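Side-chain contacts in concanavalin B (Canavalia ensiformis, PDB 6CAF), which may bind carbohydrates and belongs to glycoside hydrolase family 18 as a chitinase-like seed protein: residues G42-T47 and K54-S59; L184-G189 and E195-A200; A285-W290 and T298-N303. All blocks are in the same frame, centred on the assembly; numbering follows the deposited sequence.

Contact 1 of 3, residues G42-T47 and K54-S59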
loop_
_atom_site.group_PDB
_atom_site.type_symbol
_atom_site.label_atom_id
_atom_site.label_comp_id
_atom_site.label_asym_id
_atom_site.label_seq_id
_atom_site.Cartn_x
_atom_site.Cartn_y
_atom_site.Cartn_z
ATOM N N GLY A 42 -8.590 8.337 -12.566
ATOM C CA GLY A 42 -9.932 8.838 -12.367
ATOM C C GLY A 42 -10.165 9.324 -10.933
ATOM O O GLY A 42 -9.230 9.583 -10.171
ATOM N N LEU A 43 -11.434 9.471 -10.574
ATOM C CA LEU A 43 -11.796 10.044 -9.301
ATOM C C LEU A 43 -11.608 9.053 -8.159
ATOM O O LEU A 43 -11.893 7.865 -8.286
ATOM C CB LEU A 43 -13.230 10.508 -9.290
ATOM C CG LEU A 43 -13.555 11.599 -10.295
ATOM C CD1 LEU A 43 -14.991 12.004 -10.032
ATOM C CD2 LEU A 43 -12.679 12.825 -10.171
ATOM N N LEU A 44 -11.181 9.586 -7.017
ATOM C CA LEU A 44 -11.160 8.807 -5.778
ATOM C C LEU A 44 -12.581 8.325 -5.449
ATOM O O LEU A 44 -12.788 7.158 -5.100
ATOM C CB LEU A 44 -10.581 9.641 -4.618
ATOM C CG LEU A 44 -10.608 8.910 -3.285
ATOM C CD1 LEU A 44 -9.771 7.660 -3.310
ATOM C CD2 LEU A 44 -10.111 9.818 -2.162
ATOM N N ARG A 45 -13.559 9.215 -5.569
ATOM C CA ARG A 45 -14.933 8.795 -5.323
ATOM C C ARG A 45 -15.303 7.565 -6.143
ATOM O O ARG A 45 -15.916 6.621 -5.621
ATOM C CB ARG A 45 -15.889 9.905 -5.731
ATOM C CG ARG A 45 -17.338 9.485 -5.617
ATOM C CD ARG A 45 -18.267 10.357 -6.454
ATOM N NE ARG A 45 -18.101 10.110 -7.875
ATOM C CZ ARG A 45 -18.626 10.851 -8.831
ATOM N NH1 ARG A 45 -19.342 11.886 -8.517
ATOM N NH2 ARG A 45 -18.445 10.547 -10.088
ATOM N N ASP A 46 -15.019 7.606 -7.440
ATOM C CA ASP A 46 -15.429 6.510 -8.330
ATOM C C ASP A 46 -14.729 5.246 -7.931
ATOM O O ASP A 46 -15.303 4.173 -7.989
ATOM C CB ASP A 46 -15.109 6.815 -9.808
ATOM C CG ASP A 46 -15.925 7.903 -10.376
ATOM O OD1 ASP A 46 -16.991 8.265 -9.819
ATOM O OD2 ASP A 46 -15.483 8.461 -11.402
ATOM N N THR A 47 -13.465 5.375 -7.535
ATOM C CA THR A 47 -12.681 4.240 -7.089
ATOM C C THR A 47 -13.384 3.566 -5.909
ATOM O O THR A 47 -13.623 2.357 -5.912
ATOM C CB THR A 47 -11.269 4.724 -6.742
ATOM O OG1 THR A 47 -10.659 5.182 -7.949
ATOM C CG2 THR A 47 -10.414 3.633 -6.173
ATOM N N LYS A 54 -11.224 -2.734 -0.415
ATOM C CA LYS A 54 -11.251 -2.482 1.010
ATOM C C LYS A 54 -10.295 -1.397 1.481
ATOM O O LYS A 54 -10.525 -0.801 2.521
ATOM C CB LYS A 54 -10.964 -3.764 1.785
ATOM C CG LYS A 54 -11.166 -3.705 3.287
ATOM C CD LYS A 54 -12.373 -4.448 3.800
ATOM C CE LYS A 54 -12.387 -4.380 5.325
ATOM N NZ LYS A 54 -11.004 -4.394 5.889
ATOM N N ILE A 55 -9.244 -1.175 0.709
ATOM C CA ILE A 55 -8.188 -0.232 1.036
ATOM C C ILE A 55 -7.836 0.543 -0.237
ATOM O O ILE A 55 -7.638 -0.063 -1.283
ATOM C CB ILE A 55 -6.936 -0.965 1.557
ATOM C CG1 ILE A 55 -7.227 -1.682 2.875
ATOM C CG2 ILE A 55 -5.771 -0.008 1.651
ATOM C CD1 ILE A 55 -6.146 -2.652 3.293
ATOM N N VAL A 56 -7.717 1.859 -0.095
ATOM C CA VAL A 56 -7.172 2.696 -1.152
ATOM C C VAL A 56 -5.962 3.424 -0.582
ATOM O O VAL A 56 -6.046 4.083 0.464
ATOM C CB VAL A 56 -8.214 3.703 -1.676
ATOM C CG1 VAL A 56 -7.615 4.621 -2.713
ATOM C CG2 VAL A 56 -9.400 2.967 -2.241
ATOM N N PHE A 57 -4.845 3.314 -1.287
ATOM C CA PHE A 57 -3.624 4.038 -0.951
ATOM C C PHE A 57 -3.566 5.326 -1.770
ATOM O O PHE A 57 -3.432 5.270 -3.003
ATOM C CB PHE A 57 -2.369 3.240 -1.318
ATOM C CG PHE A 57 -2.260 1.879 -0.709
ATOM C CD1 PHE A 57 -2.197 1.697 0.658
ATOM C CD2 PHE A 57 -2.147 0.772 -1.524
ATOM C CE1 PHE A 57 -2.022 0.438 1.180
ATOM C CE2 PHE A 57 -1.949 -0.478 -0.994
ATOM C CZ PHE A 57 -1.911 -0.661 0.363
ATOM N N ILE A 58 -3.671 6.488 -1.122
ATOM C CA ILE A 58 -3.452 7.765 -1.799
ATOM C C ILE A 58 -1.949 7.929 -1.990
ATOM O O ILE A 58 -1.184 7.946 -1.004
ATOM C CB ILE A 58 -4.041 8.946 -1.015
ATOM C CG1 ILE A 58 -5.569 8.791 -0.922
ATOM C CG2 ILE A 58 -3.651 10.244 -1.656
ATOM C CD1 ILE A 58 -6.259 9.849 -0.113
ATOM N N SER A 59 -1.541 8.009 -3.257
ATOM C CA SER A 59 -0.162 7.751 -3.644
ATOM C C SER A 59 0.399 8.885 -4.491
ATOM O O SER A 59 -0.129 9.123 -5.576
ATOM C CB SER A 59 -0.143 6.451 -4.440
ATOM O OG SER A 59 -0.698 5.379 -3.663
#
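This is a buried, purely apolar contact between helix and strand, in which L44 and T47 of the first helix of a TIM barrel lie against V56 and I58 of the strand that follows. Both elements belong to the beta-alpha-beta unit of strand 31-36, helix 44-49 and strand 55-64. V56 stands at the centre and divides its methyls between two partners: V56 CG1 meets CD1 of L44 at 3.8 Å, and V56 CG2 meets CG2 of T47 at 4.1 Å. With CG1 anti to the backbone N (chi1 177°), the fork is turned so that one methyl faces L44 and the other T47. The other branch of L44, CD2, reaches I58 CD1 more loosely, at 4.4 Å. T47 turns its methyl to the strand and its hydroxyl back to the helix start, where T47 OG1 donates to L43 O at 3.0 Å. L43 O also accepts from T47 N at 3.0 Å, the two donors arriving from opposite faces of the carbonyl plane. R292 NE provides T47 OG1 with a further partner. Around this packing, L44 and T47 also touch W36 of strand 31-36, L44 continues onto I94 and C97 of helix 91-99, and I58 leans on V104 of strand 103-109.

Contact 2 of 3, residues L184-G189 and E195-A200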
loop_
_atom_site.group_PDB
_atom_site.type_symbol
_atom_site.label_atom_id
_atom_site.label_comp_id
_atom_site.label_asym_id
_atom_site.label_seq_id
_atom_site.Cartn_x
_atom_site.Cartn_y
_atom_site.Cartn_z
ATOM N N LEU A 184 -0.615 0.654 10.108
ATOM C CA LEU A 184 0.694 0.859 9.537
ATOM C C LEU A 184 0.975 -0.294 8.583
ATOM O O LEU A 184 0.815 -1.469 8.936
ATOM C CB LEU A 184 1.733 0.925 10.642
ATOM C CG LEU A 184 1.575 2.162 11.512
ATOM C CD1 LEU A 184 2.262 2.025 12.842
ATOM C CD2 LEU A 184 2.036 3.397 10.784
ATOM N N SER A 185 1.397 0.015 7.360
ATOM C CA SER A 185 1.656 -1.042 6.375
ATOM C C SER A 185 2.893 -0.739 5.580
ATOM O O SER A 185 3.397 0.384 5.603
ATOM C CB SER A 185 0.458 -1.212 5.475
ATOM O OG SER A 185 0.173 -0.069 4.749
ATOM N N ALA A 186 3.373 -1.756 4.875
ATOM C CA ALA A 186 4.582 -1.651 4.070
ATOM C C ALA A 186 4.417 -2.375 2.758
ATOM O O ALA A 186 3.635 -3.326 2.669
ATOM C CB ALA A 186 5.757 -2.224 4.798
ATOM N N ALA A 187 5.209 -1.961 1.773
ATOM C CA ALA A 187 5.261 -2.650 0.464
ATOM C C ALA A 187 6.712 -2.955 0.099
ATOM O O ALA A 187 7.312 -2.274 -0.738
ATOM C CB ALA A 187 4.599 -1.833 -0.625
ATOM N N PRO A 188 7.295 -3.977 0.721
ATOM C CA PRO A 188 8.643 -4.404 0.321
ATOM C C PRO A 188 8.651 -5.082 -1.041
ATOM O O PRO A 188 7.619 -5.549 -1.522
ATOM C CB PRO A 188 9.021 -5.390 1.425
ATOM C CG PRO A 188 7.709 -6.016 1.778
ATOM C CD PRO A 188 6.711 -4.880 1.723
ATOM N N GLY A 189 9.844 -5.204 -1.599
ATOM C CA GLY A 189 10.033 -6.067 -2.757
ATOM C C GLY A 189 9.908 -7.534 -2.385
ATOM O O GLY A 189 9.866 -7.881 -1.232
ATOM N N GLU A 195 15.883 -4.686 0.971
ATOM C CA GLU A 195 17.036 -3.789 1.164
ATOM C C GLU A 195 16.719 -2.540 1.961
ATOM O O GLU A 195 17.591 -1.999 2.641
ATOM C CB GLU A 195 17.598 -3.368 -0.206
ATOM C CG GLU A 195 18.302 -2.012 -0.274
ATOM C CD GLU A 195 19.025 -1.766 -1.596
ATOM O OE1 GLU A 195 18.483 -2.152 -2.667
ATOM O OE2 GLU A 195 20.145 -1.180 -1.560
ATOM N N TYR A 196 15.483 -2.071 1.876
ATOM C CA TYR A 196 15.110 -0.829 2.525
ATOM C C TYR A 196 14.282 -0.991 3.778
ATOM O O TYR A 196 14.409 -0.198 4.712
ATOM C CB TYR A 196 14.380 0.092 1.544
ATOM C CG TYR A 196 15.176 0.375 0.327
ATOM C CD1 TYR A 196 16.369 1.069 0.415
ATOM C CD2 TYR A 196 14.728 -0.012 -0.930
ATOM C CE1 TYR A 196 17.130 1.333 -0.715
ATOM C CE2 TYR A 196 15.472 0.243 -2.069
ATOM C CZ TYR A 196 16.673 0.925 -1.952
ATOM O OH TYR A 196 17.408 1.224 -3.066
ATOM N N LEU A 197 13.420 -2.013 3.788
ATOM C CA LEU A 197 12.423 -2.148 4.818
ATOM C C LEU A 197 12.679 -3.285 5.790
ATOM O O LEU A 197 11.873 -3.470 6.705
ATOM C CB LEU A 197 11.042 -2.312 4.180
ATOM C CG LEU A 197 10.437 -1.033 3.603
ATOM C CD1 LEU A 197 9.270 -1.371 2.685
ATOM C CD2 LEU A 197 10.023 -0.113 4.730
ATOM N N ASP A 198 13.757 -4.053 5.655
ATOM C CA ASP A 198 13.906 -5.191 6.553
ATOM C C ASP A 198 13.925 -4.791 8.025
ATOM O O ASP A 198 13.255 -5.411 8.845
ATOM C CB ASP A 198 15.104 -6.069 6.243
ATOM C CG ASP A 198 15.018 -7.439 6.943
ATOM O OD1 ASP A 198 14.004 -8.137 6.794
ATOM O OD2 ASP A 198 15.969 -7.788 7.655
ATOM N N ASN A 199 14.721 -3.781 8.380
ATOM C CA ASN A 199 14.769 -3.400 9.798
ATOM C C ASN A 199 13.386 -2.955 10.279
ATOM O O ASN A 199 12.959 -3.303 11.391
ATOM C CB ASN A 199 15.782 -2.298 10.062
ATOM C CG ASN A 199 17.184 -2.789 10.055
ATOM O OD1 ASN A 199 17.457 -3.963 10.183
ATOM N ND2 ASN A 199 18.095 -1.853 9.997
ATOM N N ALA A 200 12.684 -2.171 9.463
ATOM C CA ALA A 200 11.336 -1.776 9.860
ATOM C C ALA A 200 10.432 -3.000 10.040
ATOM O O ALA A 200 9.679 -3.093 11.020
ATOM C CB ALA A 200 10.764 -0.799 8.849
#
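L197 lays its CD1 methyl over the backbone where strand 183-186 runs out, touching A186, A187 and P188 with this one branch. The closest approach is from L197 CD1 to P188 N, 3.8 Å, followed by P188 CA at 3.9 Å and the carbonyl carbon of A187 at 4.0 Å, so the methyl rests mainly on the peptide joining A187 to P188. On two sides it is bordered by side chains: L197 CD1 lies 4.2 Å from A186 CB and also 4.2 Å from P188 CB. With CG anti to the carbonyl carbon (chi1 -75°), the leucine extends toward the strand from the turn just before helix 198-202. A187 contributes through its backbone, its CB bond heading away toward H152 and D154 of strand 150-154. D194 ties the two segments polarly from between them: its OD1 accepts from G189 N and its OD2 from the amides of Y196 and L197. On the barrel-interior side, S185 OG is hydrogen-bonded to H152 ND1. The alternation of A186 outward and S185 inward, with a residue from the helix approach covering the outward one, is the packing expected in a beta-alpha-beta unit of the TIM barrel, here strand 183-186, helix 198-202 and strand 208-212.

Contact 3 of 3, residues A285-W290 and T298-N303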
loop_
_atom_site.group_PDB
_atom_site.type_symbol
_atom_site.label_atom_id
_atom_site.label_comp_id
_atom_site.label_asym_id
_atom_site.label_seq_id
_atom_site.Cartn_x
_atom_site.Cartn_y
_atom_site.Cartn_z
ATOM N N ALA A 285 -4.153 -12.371 3.508
ATOM C CA ALA A 285 -5.172 -11.371 3.697
ATOM C C ALA A 285 -5.816 -10.887 2.402
ATOM O O ALA A 285 -6.948 -10.383 2.407
ATOM C CB ALA A 285 -4.590 -10.180 4.440
ATOM N N GLY A 286 -5.097 -10.986 1.288
ATOM C CA GLY A 286 -5.645 -10.464 0.043
ATOM C C GLY A 286 -4.560 -9.999 -0.891
ATOM O O GLY A 286 -3.409 -10.474 -0.853
ATOM N N ILE A 287 -4.951 -9.074 -1.758
ATOM C CA ILE A 287 -4.073 -8.596 -2.784
ATOM C C ILE A 287 -4.129 -7.075 -2.848
ATOM O O ILE A 287 -5.118 -6.460 -2.423
ATOM C CB ILE A 287 -4.411 -9.182 -4.163
ATOM C CG1 ILE A 287 -5.759 -8.750 -4.655
ATOM C CG2 ILE A 287 -4.288 -10.708 -4.155
ATOM C CD1 ILE A 287 -6.076 -9.194 -6.079
ATOM N N ALA A 288 -3.058 -6.482 -3.369
ATOM C CA ALA A 288 -3.053 -5.081 -3.735
ATOM C C ALA A 288 -2.748 -4.961 -5.204
ATOM O O ALA A 288 -1.958 -5.730 -5.735
ATOM C CB ALA A 288 -2.011 -4.288 -2.946
ATOM N N LEU A 289 -3.369 -3.979 -5.847
ATOM C CA LEU A 289 -3.181 -3.771 -7.273
ATOM C C LEU A 289 -2.523 -2.423 -7.569
ATOM O O LEU A 289 -3.032 -1.350 -7.184
ATOM C CB LEU A 289 -4.509 -3.875 -8.004
ATOM C CG LEU A 289 -5.147 -5.260 -7.930
ATOM C CD1 LEU A 289 -6.559 -5.262 -8.492
ATOM C CD2 LEU A 289 -4.301 -6.289 -8.618
ATOM N N TRP A 290 -1.388 -2.527 -8.270
ATOM C CA TRP A 290 -0.723 -1.389 -8.869
ATOM C C TRP A 290 -1.216 -1.334 -10.319
ATOM O O TRP A 290 -0.853 -2.226 -11.097
ATOM C CB TRP A 290 0.812 -1.559 -8.828
ATOM C CG TRP A 290 1.493 -0.452 -9.543
ATOM C CD1 TRP A 290 2.074 -0.522 -10.756
ATOM C CD2 TRP A 290 1.530 0.918 -9.146
ATOM N NE1 TRP A 290 2.493 0.751 -11.159
ATOM C CE2 TRP A 290 2.198 1.642 -10.160
ATOM C CE3 TRP A 290 1.161 1.597 -7.981
ATOM C CZ2 TRP A 290 2.421 3.027 -10.073
ATOM C CZ3 TRP A 290 1.390 2.981 -7.898
ATOM C CH2 TRP A 290 2.016 3.678 -8.925
ATOM N N THR A 298 -8.307 -3.094 -17.390
ATOM C CA THR A 298 -8.348 -4.527 -17.611
ATOM C C THR A 298 -9.455 -5.296 -16.902
ATOM O O THR A 298 -9.728 -6.451 -17.231
ATOM C CB THR A 298 -7.043 -5.182 -17.219
ATOM O OG1 THR A 298 -6.909 -5.084 -15.807
ATOM C CG2 THR A 298 -5.845 -4.529 -17.909
ATOM N N GLY A 299 -10.088 -4.681 -15.902
ATOM C CA GLY A 299 -11.119 -5.346 -15.153
ATOM C C GLY A 299 -10.598 -6.360 -14.151
ATOM O O GLY A 299 -11.346 -7.235 -13.721
ATOM N N TYR A 300 -9.340 -6.208 -13.721
ATOM C CA TYR A 300 -8.697 -7.215 -12.887
ATOM C C TYR A 300 -9.488 -7.503 -11.597
ATOM O O TYR A 300 -9.891 -8.637 -11.338
ATOM C CB TYR A 300 -7.254 -6.766 -12.579
ATOM C CG TYR A 300 -6.351 -7.877 -12.099
ATOM C CD1 TYR A 300 -6.470 -8.418 -10.831
ATOM C CD2 TYR A 300 -5.403 -8.382 -12.911
ATOM C CE1 TYR A 300 -5.628 -9.454 -10.425
ATOM C CE2 TYR A 300 -4.554 -9.391 -12.505
ATOM C CZ TYR A 300 -4.671 -9.932 -11.273
ATOM O OH TYR A 300 -3.811 -10.929 -10.877
ATOM N N SER A 301 -9.705 -6.484 -10.770
ATOM C CA SER A 301 -10.388 -6.736 -9.529
ATOM C C SER A 301 -11.830 -7.178 -9.742
ATOM O O SER A 301 -12.336 -7.991 -8.981
ATOM C CB SER A 301 -10.327 -5.533 -8.580
ATOM O OG SER A 301 -10.913 -4.365 -9.148
ATOM N N THR A 302 -12.489 -6.652 -10.768
ATOM C CA THR A 302 -13.837 -7.087 -11.043
ATOM C C THR A 302 -13.892 -8.593 -11.282
ATOM O O THR A 302 -14.790 -9.302 -10.795
ATOM C CB THR A 302 -14.383 -6.286 -12.226
ATOM O OG1 THR A 302 -14.567 -4.938 -11.775
ATOM C CG2 THR A 302 -15.703 -6.831 -12.682
ATOM N N ASN A 303 -12.933 -9.097 -12.049
ATOM C CA ASN A 303 -12.886 -10.519 -12.342
ATOM C C ASN A 303 -12.535 -11.418 -11.210
ATOM O O ASN A 303 -13.091 -12.459 -10.951
ATOM C CB ASN A 303 -11.991 -10.776 -13.525
ATOM C CG ASN A 303 -12.659 -10.390 -14.811
ATOM O OD1 ASN A 303 -13.817 -10.717 -15.032
ATOM N ND2 ASN A 303 -11.955 -9.698 -15.650
#
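I287 is the first residue of strand 284-290 to touch Y300, and only lightly: I287 CD1 comes to 4.4 Å from Y300 CE1. A288 points the other way, onto A33 and E250 of the neighbouring strands. L289 then returns to the helix side and carries most of the contact. L289 CD2 lies along the CD1-CE1 side of the Y300 ring, 3.8 Å from Y300 CD1 and oblique to the ring. L289 CD1 sits between S301 CB, at 3.8 Å, and Y300 CD1, at 3.9 Å. With CG anti to the carbonyl carbon (chi1 -64°), the leucine fork opens toward the first turn of helix 300-308. Alternate residues turned outward to a helix are the rule of the TIM barrel, and this strand is the one whose pairing with strand 31-36 closes the ring. An alanine in place of L289 would remove both methyls and would probably open a gap beside the CD1-CE1 side of the tyrosine ring and leave S301 CB without its neighbour. W290 turns off again, meeting Y35 edge-to-face. Across the contact, Y300 keeps CG anti to its backbone N (chi1 -162°), bringing its ring to the strand while OH bonds I264 O. S301 meets the leucine through carbon, its OG being bonded to D295 OD2 and N52 ND2.

In the fold
From the N terminus, contact 1 closes first, bringing strand 55-64 back against the helix before it across six intervening residues. Contact 2 follows midway along the chain, spanning five residues between the end of strand 183-186 and the approach to helix 198-202. Contact 3 comes last and bridges seven residues, six of them helical, to set helix 300-308 on strand 284-290. The three loops run in series, neither nesting nor crossing. All reach the same parallel sheet: contacts 1 and 2, centres 22 Å apart, lie on opposite sides of the chain's centre. F57 of contact 1 packs against both others, F57 CE1 4.2 Å from S185 OG of contact 2 and F57 CE2 4.3 Å from A288 CB of contact 3.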